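Local coordinates for protein 3-oxo-tetronate kinase (Cupriavidus necator, PDB 5DMH) that phosphorylates 3-oxo-tetronate at the 4-position using ATP, as a member of the four-carbon acid sugar kinase family, at residues A[42-47]-A[78-83]; A[52-57]-A[258-263]; A[63-68]-A[101-106]; A[282-287]-A[426-431]. All blocks are in the same frame, centred on the assembly; numbering follows the deposited sequence.

Interaction 1 of 4, residues A[42-47]-A[78-83]; sequences TGATDL and ALVVAL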
# COMPACT_ATOMS: atom_id res chain seq x y z
N THR A 42 -0.13 3.07 -2.65
CA THR A 42 0.17 3.67 -1.35
C THR A 42 1.01 2.68 -0.50
O THR A 42 1.97 3.07 0.15
CB THR A 42 -1.08 4.02 -0.57
OG1 THR A 42 -1.84 2.85 -0.34
CG2 THR A 42 -1.94 5.07 -1.29
N GLY A 43 0.64 1.40 -0.58
CA GLY A 43 1.37 0.34 0.11
C GLY A 43 2.82 0.19 -0.34
O GLY A 43 3.71 -0.05 0.48
N ALA A 44 3.07 0.35 -1.63
CA ALA A 44 4.43 0.42 -2.12
C ALA A 44 5.24 1.53 -1.41
O ALA A 44 6.39 1.31 -0.99
CB ALA A 44 4.43 0.64 -3.63
N THR A 45 4.67 2.74 -1.28
CA THR A 45 5.40 3.83 -0.63
C THR A 45 5.61 3.56 0.87
O THR A 45 6.65 3.91 1.42
CB THR A 45 4.77 5.25 -0.83
OG1 THR A 45 3.64 5.43 0.03
CG2 THR A 45 4.39 5.53 -2.29
N ASP A 46 4.61 2.96 1.50
CA ASP A 46 4.64 2.56 2.92
C ASP A 46 5.80 1.61 3.15
O ASP A 46 6.69 1.88 3.95
CB ASP A 46 3.29 1.91 3.26
CG ASP A 46 3.18 1.37 4.68
OD1 ASP A 46 4.06 1.64 5.53
OD2 ASP A 46 2.18 0.66 4.94
N LEU A 47 5.82 0.51 2.41
CA LEU A 47 6.96 -0.42 2.46
C LEU A 47 8.32 0.24 2.16
O LEU A 47 9.27 0.07 2.92
CB LEU A 47 6.72 -1.56 1.48
CG LEU A 47 7.88 -2.55 1.33
CD1 LEU A 47 8.24 -3.17 2.67
CD2 LEU A 47 7.52 -3.59 0.33
N ALA A 78 17.09 -2.18 -2.44
CA ALA A 78 15.77 -2.78 -2.50
C ALA A 78 14.99 -2.16 -3.62
O ALA A 78 15.16 -0.98 -3.90
CB ALA A 78 15.00 -2.58 -1.18
N LEU A 79 14.14 -2.96 -4.26
CA LEU A 79 13.28 -2.49 -5.34
C LEU A 79 11.86 -2.82 -4.96
O LEU A 79 11.59 -3.95 -4.53
CB LEU A 79 13.65 -3.23 -6.63
CG LEU A 79 15.06 -3.00 -7.19
CD1 LEU A 79 15.33 -3.95 -8.33
CD2 LEU A 79 15.19 -1.58 -7.66
N VAL A 80 10.96 -1.85 -5.09
CA VAL A 80 9.54 -2.05 -4.80
C VAL A 80 8.71 -1.80 -6.05
O VAL A 80 8.61 -0.66 -6.51
CB VAL A 80 9.02 -1.12 -3.67
CG1 VAL A 80 7.51 -1.36 -3.45
CG2 VAL A 80 9.78 -1.35 -2.35
N VAL A 81 8.12 -2.87 -6.58
CA VAL A 81 7.24 -2.76 -7.73
C VAL A 81 5.79 -2.51 -7.29
O VAL A 81 5.16 -3.34 -6.65
CB VAL A 81 7.32 -4.04 -8.62
CG1 VAL A 81 6.35 -3.93 -9.80
CG2 VAL A 81 8.75 -4.28 -9.08
N ALA A 82 5.26 -1.34 -7.66
CA ALA A 82 3.89 -0.99 -7.40
C ALA A 82 2.93 -1.53 -8.47
O ALA A 82 3.06 -1.22 -9.66
CB ALA A 82 3.78 0.53 -7.32
N LEU A 83 1.99 -2.36 -8.05
CA LEU A 83 0.91 -2.85 -8.89
C LEU A 83 -0.44 -2.30 -8.41
O LEU A 83 -0.58 -1.96 -7.23
CB LEU A 83 0.84 -4.38 -8.86
CG LEU A 83 2.09 -5.15 -9.23
CD1 LEU A 83 1.85 -6.67 -9.17
CD2 LEU A 83 2.62 -4.72 -10.62
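Ala44 and Leu47 meet Val80 and Ala82 in a buried, wholly apolar contact. It lays helix 41-53 on strand 78-82 in the sugar-binding N-terminal domain. The two axes are 8.0 Å apart at closest approach and run nearly antiparallel, at 167°. Ala44 and Val80 carry the contact. Ala44 CB lies 3.7 Å from Val80 CG1, and it is equally close to Ala82 CB. The small methyl lets the helix backbone come near the strand: the CA atoms of Ala44 and Ala82 are 5.5 Å apart.

Val80 divides its branches between two turns of the helix. CG1 is anti to the backbone N (chi1 178°) and takes Ala44. CG2 is anti to the carbonyl carbon and takes Leu47, whose CD2 is 4.2 Å from Val80 CG2. Cys36 of strand 34-38 touches both Leu47 and Val80, so the pair is backed from the next strand.

Strand 78-82 sits between strands 34-38 and 58-62, and Ala44 also touches both neighbours through Ala38 and Gln60. A helix lying antiparallel across adjacent parallel strands is the standard layering of an alpha/beta fold.

Interaction 2 of 4, residues A[52-57]-A[258-263]; sequences VRNGMR and IALGLP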
# COMPACT_ATOMS: atom_id res chain seq x y z
N VAL A 52 13.72 2.30 3.65
CA VAL A 52 14.66 3.42 3.67
C VAL A 52 15.01 3.80 5.10
O VAL A 52 16.17 4.02 5.42
CB VAL A 52 14.08 4.64 2.93
CG1 VAL A 52 14.89 5.90 3.22
CG2 VAL A 52 13.99 4.33 1.43
N ARG A 53 14.01 3.85 5.97
CA ARG A 53 14.23 4.25 7.35
C ARG A 53 15.06 3.24 8.12
O ARG A 53 15.62 3.58 9.17
CB ARG A 53 12.90 4.48 8.07
CG ARG A 53 12.27 5.85 7.72
CD ARG A 53 10.80 5.87 8.02
NE ARG A 53 10.46 5.82 9.45
CZ ARG A 53 10.44 6.87 10.28
NH1 ARG A 53 10.80 8.08 9.87
NH2 ARG A 53 10.05 6.71 11.53
N ASN A 54 15.14 2.01 7.61
CA ASN A 54 15.93 0.98 8.26
C ASN A 54 17.19 0.61 7.49
O ASN A 54 17.79 -0.41 7.76
CB ASN A 54 15.09 -0.27 8.55
CG ASN A 54 14.16 -0.06 9.73
OD1 ASN A 54 14.53 -0.33 10.89
ND2 ASN A 54 12.97 0.44 9.44
N GLY A 55 17.58 1.48 6.56
CA GLY A 55 18.92 1.46 6.03
C GLY A 55 19.09 0.81 4.66
O GLY A 55 20.20 0.44 4.32
N MSE A 56 18.01 0.66 3.88
CA MSE A 56 18.17 0.13 2.52
C MSE A 56 17.78 1.19 1.49
O MSE A 56 16.68 1.70 1.52
CB MSE A 56 17.34 -1.13 2.30
CG MSE A 56 17.90 -2.37 2.94
SE MSE A 56 16.79 -3.96 2.48
CE MSE A 56 17.92 -4.71 1.07
N ARG A 57 18.72 1.56 0.62
CA ARG A 57 18.40 2.46 -0.47
C ARG A 57 17.33 1.76 -1.31
O ARG A 57 17.50 0.61 -1.69
CB ARG A 57 19.63 2.77 -1.31
CG ARG A 57 20.62 3.64 -0.58
CD ARG A 57 21.88 3.87 -1.36
NE ARG A 57 22.74 4.80 -0.63
CZ ARG A 57 24.00 5.06 -0.95
NH1 ARG A 57 24.57 4.46 -1.99
NH2 ARG A 57 24.69 5.92 -0.22
N ILE A 258 6.32 -6.09 8.62
CA ILE A 258 7.11 -7.32 8.56
C ILE A 258 8.49 -7.08 7.92
O ILE A 258 9.39 -7.92 8.04
CB ILE A 258 6.34 -8.44 7.85
CG1 ILE A 258 7.00 -9.80 8.11
CG2 ILE A 258 6.28 -8.23 6.34
CD1 ILE A 258 7.14 -10.16 9.60
N ALA A 259 8.65 -5.95 7.24
CA ALA A 259 9.94 -5.59 6.61
C ALA A 259 10.91 -4.93 7.56
O ALA A 259 12.10 -4.78 7.23
CB ALA A 259 9.73 -4.69 5.41
N LEU A 260 10.42 -4.52 8.73
CA LEU A 260 11.25 -3.76 9.68
C LEU A 260 12.64 -4.35 9.88
O LEU A 260 13.65 -3.61 9.90
CB LEU A 260 10.53 -3.70 11.04
CG LEU A 260 9.41 -2.66 11.11
CD1 LEU A 260 8.66 -2.81 12.43
CD2 LEU A 260 9.95 -1.25 11.00
N GLY A 261 12.70 -5.66 10.07
CA GLY A 261 13.93 -6.33 10.41
C GLY A 261 14.73 -6.90 9.24
O GLY A 261 15.76 -7.55 9.46
N LEU A 262 14.27 -6.71 8.01
CA LEU A 262 14.93 -7.37 6.88
C LEU A 262 16.28 -6.73 6.56
O LEU A 262 17.26 -7.42 6.29
CB LEU A 262 14.00 -7.43 5.66
CG LEU A 262 12.70 -8.19 5.95
CD1 LEU A 262 11.80 -8.21 4.72
CD2 LEU A 262 12.96 -9.59 6.47
N PRO A 263 16.37 -5.39 6.62
CA PRO A 263 17.70 -4.80 6.39
C PRO A 263 18.75 -5.30 7.36
O PRO A 263 19.89 -5.54 6.99
CB PRO A 263 17.44 -3.30 6.59
CG PRO A 263 16.04 -3.13 6.18
CD PRO A 263 15.33 -4.36 6.71
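Asn54, selenomethionine 56 (Met56) and Pro263 form the first shell, with Leu260 at one side. No hydrogen bond crosses the contact. Asn54 and Pro263 carry it about equally, and Met56 and Leu260 add smaller shares. Pro263 CB is 3.1 Å from Asn54 O, a close approach. Pro263 CG is 3.8 Å from Asn54 CB. Met56, two residues on, crosses the proline ring at about a right angle. Met56 CG is 3.8 Å from Pro263 CB, and Met56 SE lies 3.9 Å from Pro263 CG.

The amide of Asn54 lies against Leu260. Asn54 ND2 is 3.8 Å from Leu260 CD2. Asn54 OD1 is 3.5 Å from Leu260 O, which is contact between two acceptors. CG of Asn54 sits beside its own backbone N (chi1 -75°), and from there ND2 turns back to donate to Thr50 O in the preceding helical turn. Asn54 O has a donor as well, Arg267 NH1 in helix 262-268.

The backbone around Gly55 sets these positions. Gly55, with positive phi, is the C-prime residue of a Schellman motif that ends helix 41-53. Its bonds are Met56 N to Leu51 O and Gly55 N to Val52 O. The motif turns the chain so that Asn54 and Met56 both face Pro263. On the other segment, a type I turn from Ala259 to Leu262 presents Leu260 and leads into helix 262-268. The contact thus sets the C-terminal end of helix 41-53 against the first turn of helix 262-268, with helix 236-245 beside Leu260 and strand 58-62 starting just after Arg57.

Interaction 3 of 4, residues A[63-68]-A[101-106]; sequences GLPDVG and LQWLRA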
# COMPACT_ATOMS: atom_id res chain seq x y z
N GLY A 63 4.84 -0.33 -11.89
CA GLY A 63 4.94 -1.49 -12.75
C GLY A 63 6.38 -1.73 -13.13
O GLY A 63 7.31 -1.36 -12.38
N LEU A 64 6.57 -2.34 -14.29
CA LEU A 64 7.89 -2.68 -14.75
C LEU A 64 8.42 -1.65 -15.74
O LEU A 64 7.77 -1.36 -16.74
CB LEU A 64 7.86 -4.07 -15.36
CG LEU A 64 7.28 -5.13 -14.45
CD1 LEU A 64 7.36 -6.50 -15.12
CD2 LEU A 64 8.02 -5.13 -13.10
N PRO A 65 9.60 -1.09 -15.45
CA PRO A 65 10.14 -0.04 -16.31
C PRO A 65 10.78 -0.63 -17.55
O PRO A 65 11.37 -1.71 -17.47
CB PRO A 65 11.24 0.61 -15.45
CG PRO A 65 11.43 -0.30 -14.24
CD PRO A 65 10.54 -1.48 -14.39
N ASP A 66 10.65 0.05 -18.68
CA ASP A 66 11.45 -0.28 -19.84
C ASP A 66 12.91 -0.05 -19.45
O ASP A 66 13.20 0.74 -18.55
CB ASP A 66 11.06 0.60 -21.04
CG ASP A 66 10.04 -0.07 -21.94
OD1 ASP A 66 9.23 -0.88 -21.44
OD2 ASP A 66 10.04 0.21 -23.16
N VAL A 67 13.82 -0.79 -20.09
CA VAL A 67 15.24 -0.51 -19.93
C VAL A 67 15.53 0.67 -20.84
O VAL A 67 15.00 0.71 -21.95
CB VAL A 67 16.10 -1.73 -20.36
CG1 VAL A 67 15.88 -2.06 -21.83
CG2 VAL A 67 17.58 -1.47 -20.10
N GLY A 68 16.30 1.67 -20.40
CA GLY A 68 16.73 1.87 -19.03
C GLY A 68 16.07 3.18 -18.62
O GLY A 68 16.73 4.18 -18.33
N LEU A 101 7.88 -10.61 -10.41
CA LEU A 101 8.84 -11.47 -9.72
C LEU A 101 10.02 -11.78 -10.63
O LEU A 101 11.19 -11.73 -10.21
CB LEU A 101 8.18 -12.78 -9.32
CG LEU A 101 9.11 -13.86 -8.79
CD1 LEU A 101 9.66 -13.51 -7.41
CD2 LEU A 101 8.38 -15.19 -8.72
N GLN A 102 9.73 -12.13 -11.86
CA GLN A 102 10.79 -12.46 -12.80
C GLN A 102 11.67 -11.24 -13.02
O GLN A 102 12.91 -11.36 -13.03
CB GLN A 102 10.21 -12.96 -14.12
CG GLN A 102 11.21 -13.03 -15.26
CD GLN A 102 12.38 -13.92 -14.96
OE1 GLN A 102 12.32 -14.82 -14.10
NE2 GLN A 102 13.47 -13.69 -15.69
N TRP A 103 11.06 -10.06 -13.18
CA TRP A 103 11.85 -8.85 -13.39
C TRP A 103 12.81 -8.63 -12.20
O TRP A 103 14.00 -8.32 -12.38
CB TRP A 103 10.94 -7.63 -13.63
CG TRP A 103 11.72 -6.38 -13.90
CD1 TRP A 103 12.28 -5.98 -15.08
CD2 TRP A 103 12.04 -5.37 -12.94
NE1 TRP A 103 12.94 -4.78 -14.91
CE2 TRP A 103 12.80 -4.39 -13.60
CE3 TRP A 103 11.76 -5.21 -11.58
CZ2 TRP A 103 13.28 -3.24 -12.95
CZ3 TRP A 103 12.23 -4.08 -10.93
CH2 TRP A 103 12.98 -3.11 -11.62
N LEU A 104 12.29 -8.81 -11.00
CA LEU A 104 13.07 -8.63 -9.78
C LEU A 104 14.22 -9.62 -9.70
O LEU A 104 15.34 -9.26 -9.36
CB LEU A 104 12.17 -8.75 -8.56
CG LEU A 104 11.22 -7.57 -8.37
CD1 LEU A 104 10.22 -7.94 -7.29
CD2 LEU A 104 11.95 -6.27 -8.00
N ARG A 105 13.95 -10.88 -10.05
CA ARG A 105 14.98 -11.91 -10.03
C ARG A 105 16.10 -11.55 -10.99
O ARG A 105 17.28 -11.67 -10.68
CB ARG A 105 14.40 -13.27 -10.41
CG ARG A 105 13.29 -13.77 -9.55
CD ARG A 105 12.72 -15.06 -10.10
NE ARG A 105 13.38 -16.20 -9.48
CZ ARG A 105 12.88 -17.42 -9.39
NH1 ARG A 105 11.68 -17.72 -9.89
NH2 ARG A 105 13.58 -18.34 -8.76
N ALA A 106 15.70 -11.10 -12.17
CA ALA A 106 16.64 -10.71 -13.22
C ALA A 106 17.51 -9.52 -12.84
O ALA A 106 18.59 -9.37 -13.39
CB ALA A 106 15.88 -10.40 -14.47
O HOH W 1 14.08 -2.98 -17.10
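Trp103 reaches out from helix 90-106, and Pro65 lies over one face of its indole. CG of Trp103 is anti to the backbone N (chi1 -178°), which carries the ring away from the helix and toward the loop. The proline and the indole cross at about a right angle. Pro65 CD stands 4.0 Å from the centroid of the six-membered ring, 29° off the ring normal. This is a CH-pi contact, offset toward the rim, and its closest pair is Pro65 CD to Trp103 CZ2 at 3.6 Å.

Leu64 CD2 lies along Trp103 CB and the near atoms of the indole, oblique to the ring. The two side chains slide past each other in opposite directions, with Leu64 CD2 3.9 Å from Trp103 CB. The setting is the outer side of the alpha/beta sugar-binding domain. Here the loop between strands 58-62 and 78-82 meets the helix that follows strand 78-82. Both Leu64 and Trp103 also touch Val81 on that strand.

A water sits at the indole edge, in the ring plane. It accepts from Trp103 NE1 at 3.1 Å and donates to Pro65 O at 3.0 Å.

Interaction 4 of 4, residues A[282-287]-A[426-431]; sequences PAIDGP and AKPLAL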
# COMPACT_ATOMS: atom_id res chain seq x y z
N PRO A 282 14.39 17.07 -2.21
CA PRO A 282 14.17 18.52 -2.24
C PRO A 282 12.69 18.88 -2.26
O PRO A 282 11.87 18.12 -2.79
CB PRO A 282 14.82 18.94 -3.57
CG PRO A 282 14.62 17.76 -4.45
CD PRO A 282 14.76 16.55 -3.54
N ALA A 283 12.38 20.03 -1.68
CA ALA A 283 11.04 20.58 -1.73
C ALA A 283 10.75 20.94 -3.18
O ALA A 283 11.63 21.38 -3.91
CB ALA A 283 10.95 21.83 -0.85
N ILE A 284 9.51 20.73 -3.60
CA ILE A 284 9.08 21.08 -4.95
C ILE A 284 8.01 22.15 -4.82
O ILE A 284 6.92 21.89 -4.30
CB ILE A 284 8.48 19.85 -5.68
CG1 ILE A 284 9.48 18.69 -5.73
CG2 ILE A 284 8.00 20.24 -7.07
CD1 ILE A 284 10.38 18.70 -6.90
N ASP A 285 8.30 23.34 -5.30
CA ASP A 285 7.34 24.42 -5.20
C ASP A 285 6.45 24.47 -6.43
O ASP A 285 6.84 24.08 -7.53
CB ASP A 285 8.08 25.74 -4.99
CG ASP A 285 9.06 25.67 -3.84
OD1 ASP A 285 8.74 24.99 -2.84
OD2 ASP A 285 10.16 26.26 -3.94
N GLY A 286 5.23 24.95 -6.24
CA GLY A 286 4.30 25.10 -7.33
C GLY A 286 2.91 24.70 -6.89
O GLY A 286 2.69 24.38 -5.72
N PRO A 287 1.96 24.75 -7.82
CA PRO A 287 0.58 24.43 -7.50
C PRO A 287 0.39 23.01 -6.99
O PRO A 287 1.04 22.07 -7.42
CB PRO A 287 -0.14 24.64 -8.84
CG PRO A 287 0.70 25.60 -9.58
CD PRO A 287 2.11 25.33 -9.16
N ALA A 426 13.12 15.94 -14.92
CA ALA A 426 13.97 17.11 -14.76
C ALA A 426 13.27 18.11 -13.84
O ALA A 426 13.91 18.71 -12.98
CB ALA A 426 14.28 17.75 -16.11
N LYS A 427 11.97 18.27 -14.03
CA LYS A 427 11.14 19.03 -13.10
C LYS A 427 10.22 18.06 -12.36
O LYS A 427 9.11 17.75 -12.79
CB LYS A 427 10.33 20.10 -13.84
CG LYS A 427 11.20 21.26 -14.32
CD LYS A 427 10.40 22.29 -15.09
CE LYS A 427 10.13 21.84 -16.52
NZ LYS A 427 10.21 22.97 -17.50
N PRO A 428 10.68 17.55 -11.22
CA PRO A 428 9.92 16.45 -10.61
C PRO A 428 8.51 16.83 -10.19
O PRO A 428 8.20 18.01 -10.05
CB PRO A 428 10.75 16.08 -9.37
CG PRO A 428 12.10 16.69 -9.58
CD PRO A 428 11.86 17.93 -10.42
N LEU A 429 7.68 15.82 -9.99
CA LEU A 429 6.43 15.95 -9.26
C LEU A 429 6.67 15.46 -7.84
O LEU A 429 7.50 14.59 -7.62
CB LEU A 429 5.32 15.13 -9.90
CG LEU A 429 5.10 15.36 -11.39
CD1 LEU A 429 4.03 14.42 -11.92
CD2 LEU A 429 4.73 16.83 -11.65
N ALA A 430 5.96 16.04 -6.89
CA ALA A 430 6.02 15.57 -5.52
C ALA A 430 4.67 14.97 -5.18
O ALA A 430 3.62 15.60 -5.39
CB ALA A 430 6.37 16.71 -4.57
N LEU A 431 4.70 13.74 -4.68
CA LEU A 431 3.50 12.98 -4.40
C LEU A 431 3.46 12.47 -2.97
O LEU A 431 4.48 12.03 -2.43
CB LEU A 431 3.46 11.73 -5.27
CG LEU A 431 3.52 11.90 -6.79
CD1 LEU A 431 3.57 10.53 -7.41
CD2 LEU A 431 2.30 12.59 -7.25
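Pro428 is the first residue of the segment 426-431 to meet the other segment, and it meets Ile284. Its ring lies beside the end of the isoleucine, with Pro428 CB 3.6 Å from Ile284 CD1 and Pro428 CG 3.8 Å from the same methyl. The two side chains approach at a slant. The other branch of Ile284 faces the proline's backbone: Ile284 CG2 is 3.7 Å from Pro428 O. That carbonyl is hydrogen-bonded to Arg386 NE.

Leu429 ties the segment to Thr423 of strand 418-423.

Ala430 begins strand 430-434 and faces Ile284 again. Its CB is 3.9 Å from Ile284 CG1 and also 3.9 Å from Ile284 CB. In Ile284, chi1 of -57° sets CG1 beside the backbone N, and chi2 of -89° swings CD1 to the proline ring. Val422 of strand 418-423 touches both Ile284 and Ala430.

The contact joins the loop leading into strand 288-292 to the start of strand 430-434. Segment 426-431 belongs to the nucleotide-binding C-terminal domain. No hydrogen bond links the two segments, so their contact rests on van der Waals contact and on burial of apolar surface around Ile284.

Interactions 1, 2 and 3 form one connected set in the sugar-binding domain. Interactions 1 and 2 share helix 41-53, and their centres are 13 Å apart. Leu47 CD1 packs on Ala259 CB at 3.5 Å, and Ala78 N probably bonds to Arg57 O. Interaction 3 joins the other end of strand 78-82, where Ala82 O and Gly63 N are 3.0 Å apart, a probable hydrogen bond. Interactions 2 and 3 do not touch. Interaction 4 is separate, about 20 Å from interaction 1 between centres. In interaction 1 the side chain of Ala44 is about 13 Å from the bound ADP and about 10 Å from Gly393, an inferred ATP-binding residue. Interactions 2, 3 and 4 lie away from the nucleotide site.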